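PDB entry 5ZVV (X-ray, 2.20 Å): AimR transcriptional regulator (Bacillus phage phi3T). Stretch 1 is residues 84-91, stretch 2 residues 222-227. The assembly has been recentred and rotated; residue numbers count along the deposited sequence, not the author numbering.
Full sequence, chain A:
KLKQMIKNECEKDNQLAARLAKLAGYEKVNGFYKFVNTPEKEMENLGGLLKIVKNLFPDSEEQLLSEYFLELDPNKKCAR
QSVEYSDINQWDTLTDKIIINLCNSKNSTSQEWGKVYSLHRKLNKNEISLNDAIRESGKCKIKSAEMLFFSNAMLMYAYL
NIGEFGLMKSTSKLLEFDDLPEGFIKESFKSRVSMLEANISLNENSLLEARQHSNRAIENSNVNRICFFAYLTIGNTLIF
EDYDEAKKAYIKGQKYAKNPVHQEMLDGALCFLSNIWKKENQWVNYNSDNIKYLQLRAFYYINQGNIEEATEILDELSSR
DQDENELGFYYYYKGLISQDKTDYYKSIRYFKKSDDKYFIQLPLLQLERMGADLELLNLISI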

# COMPACT_ATOMS: atom_id res chain seq x y z
N GLU A 84 12.86 -18.19 17.94
CA GLU A 84 12.93 -16.74 17.76
C GLU A 84 14.37 -16.25 17.72
O GLU A 84 14.73 -15.43 16.87
CB GLU A 84 12.15 -16.03 18.87
CG GLU A 84 12.47 -14.54 19.01
CD GLU A 84 12.22 -13.72 17.74
OE1 GLU A 84 11.56 -14.22 16.80
OE2 GLU A 84 12.68 -12.57 17.68
N TYR A 85 15.21 -16.73 18.64
CA TYR A 85 16.61 -16.33 18.63
C TYR A 85 17.30 -16.76 17.34
O TYR A 85 18.10 -16.01 16.77
CB TYR A 85 17.34 -16.90 19.85
CG TYR A 85 18.68 -16.26 20.12
CD1 TYR A 85 18.77 -14.97 20.62
CD2 TYR A 85 19.86 -16.96 19.90
CE1 TYR A 85 20.00 -14.38 20.87
CE2 TYR A 85 21.09 -16.39 20.15
CZ TYR A 85 21.15 -15.10 20.64
OH TYR A 85 22.38 -14.52 20.89
N SER A 86 17.00 -17.97 16.86
CA SER A 86 17.61 -18.45 15.63
C SER A 86 17.19 -17.58 14.45
O SER A 86 18.03 -17.21 13.62
CB SER A 86 17.23 -19.91 15.38
OG SER A 86 17.91 -20.43 14.25
N ASP A 87 15.90 -17.23 14.36
CA ASP A 87 15.44 -16.49 13.20
C ASP A 87 15.90 -15.04 13.23
O ASP A 87 16.20 -14.47 12.17
CB ASP A 87 13.92 -16.56 13.09
CG ASP A 87 13.40 -15.89 11.84
OD1 ASP A 87 13.54 -16.50 10.75
OD2 ASP A 87 12.89 -14.76 11.93
N ILE A 88 15.97 -14.43 14.41
CA ILE A 88 16.41 -13.03 14.45
C ILE A 88 17.88 -12.93 14.09
O ILE A 88 18.33 -11.90 13.56
CB ILE A 88 16.10 -12.40 15.83
CG1 ILE A 88 16.12 -10.87 15.72
CG2 ILE A 88 17.10 -12.86 16.88
CD1 ILE A 88 15.75 -10.16 17.00
N ASN A 89 18.67 -13.97 14.36
CA ASN A 89 20.06 -14.02 13.93
C ASN A 89 20.22 -14.42 12.47
O ASN A 89 21.35 -14.39 11.97
CB ASN A 89 20.85 -14.99 14.81
CG ASN A 89 21.23 -14.39 16.15
OD1 ASN A 89 22.17 -13.60 16.25
ND2 ASN A 89 20.52 -14.79 17.20
N GLN A 90 19.13 -14.80 11.80
CA GLN A 90 19.16 -15.27 10.41
C GLN A 90 19.98 -16.55 10.27
O GLN A 90 20.69 -16.75 9.28
CB GLN A 90 19.67 -14.18 9.46
CG GLN A 90 18.71 -13.01 9.31
CD GLN A 90 19.28 -11.89 8.45
OE1 GLN A 90 20.42 -11.97 7.98
NE2 GLN A 90 18.50 -10.84 8.25
N TRP A 91 19.87 -17.43 11.27
CA TRP A 91 20.45 -18.77 11.19
C TRP A 91 19.43 -19.69 10.52
O TRP A 91 18.79 -20.54 11.15
CB TRP A 91 20.85 -19.26 12.58
CG TRP A 91 21.84 -18.38 13.28
CD1 TRP A 91 22.65 -17.45 12.71
CD2 TRP A 91 22.12 -18.36 14.68
NE1 TRP A 91 23.43 -16.85 13.67
CE2 TRP A 91 23.12 -17.39 14.89
CE3 TRP A 91 21.62 -19.07 15.78
CZ2 TRP A 91 23.63 -17.11 16.16
CZ3 TRP A 91 22.14 -18.79 17.04
CH2 TRP A 91 23.13 -17.81 17.22
N ASN A 222 21.56 -7.36 21.98
CA ASN A 222 22.94 -7.72 21.70
C ASN A 222 23.04 -8.70 20.53
O ASN A 222 24.08 -9.33 20.34
CB ASN A 222 23.60 -8.31 22.94
CG ASN A 222 23.85 -7.27 24.01
OD1 ASN A 222 24.35 -6.18 23.73
ND2 ASN A 222 23.50 -7.59 25.25
N VAL A 223 21.97 -8.85 19.75
CA VAL A 223 22.02 -9.67 18.55
C VAL A 223 22.86 -8.95 17.50
O VAL A 223 22.67 -7.76 17.25
CB VAL A 223 20.60 -9.96 18.03
CG1 VAL A 223 20.65 -10.64 16.66
CG2 VAL A 223 19.85 -10.83 19.03
N ASN A 224 23.79 -9.69 16.89
CA ASN A 224 24.74 -9.07 15.96
C ASN A 224 24.03 -8.46 14.76
O ASN A 224 24.38 -7.36 14.32
CB ASN A 224 25.78 -10.09 15.51
CG ASN A 224 26.80 -10.41 16.59
OD1 ASN A 224 27.12 -11.58 16.83
ND2 ASN A 224 27.30 -9.38 17.25
N ARG A 225 23.02 -9.15 14.22
CA ARG A 225 22.31 -8.63 13.05
C ARG A 225 21.62 -7.31 13.38
O ARG A 225 21.73 -6.33 12.63
CB ARG A 225 21.30 -9.68 12.55
CG ARG A 225 20.54 -9.28 11.29
CD ARG A 225 19.25 -8.52 11.62
NE ARG A 225 18.18 -9.42 12.06
CZ ARG A 225 17.10 -9.69 11.34
NH1 ARG A 225 16.19 -10.52 11.81
NH2 ARG A 225 16.93 -9.11 10.16
N ILE A 226 20.89 -7.28 14.50
CA ILE A 226 20.16 -6.08 14.89
C ILE A 226 21.11 -4.89 15.03
O ILE A 226 20.88 -3.82 14.45
CB ILE A 226 19.38 -6.32 16.20
CG1 ILE A 226 18.27 -7.35 15.98
CG2 ILE A 226 18.82 -5.01 16.75
CD1 ILE A 226 17.19 -6.89 15.02
N CYS A 227 22.20 -5.07 15.78
CA CYS A 227 23.11 -3.96 16.02
C CYS A 227 23.82 -3.54 14.75
O CYS A 227 24.05 -2.34 14.51
CB CYS A 227 24.11 -4.33 17.11
SG CYS A 227 23.38 -4.59 18.73
O HOH W 1 13.78 -12.32 10.48
O HOH W 2 23.92 -12.65 17.98
O HOH W 3 23.37 -12.03 14.37

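The end of one helix, in stretch 1, meets the beginning of another, in stretch 2, which starts after the N-cap residue Val223; the backbones come closest at Asn89 and Arg225, whose CA atoms lie 5.9 Å apart. Along stretch 1, Tyr85 makes the first contact, its CE1 lying 4.0 Å from CG2 of Val223. Asp87 points its CA-to-CB bond away, yet its OD2 accepts a hydrogen bond from a water that in turn accepts one from NH1 of Arg225. Ile88 supplies both apolar and polar contacts. Its CG2 packs 4.0 Å from Val223 CG2 and its CD1 3.9 Å from Ile226 CG1, while its carbonyl O, near the guanidinium plane, accepts a hydrogen bond from Arg225 NE (2.9 Å) and a weak one from Arg225 NH1 (3.1 Å). Asn89 is held by its ND2, which donates to Tyr85 O at 2.7 Å. Its OD1 accepts hydrogen bonds from two waters, which in turn accept from the backbone N atoms of Asn224 and Arg225, so the amide links the first turn of the second helix to the end of the first. At Gln90, positive phi marks a Schellman motif; NE2 lies over one guanidinium face, 3.0 Å from Arg225 NH2, but both are donors and no hydrogen bond forms.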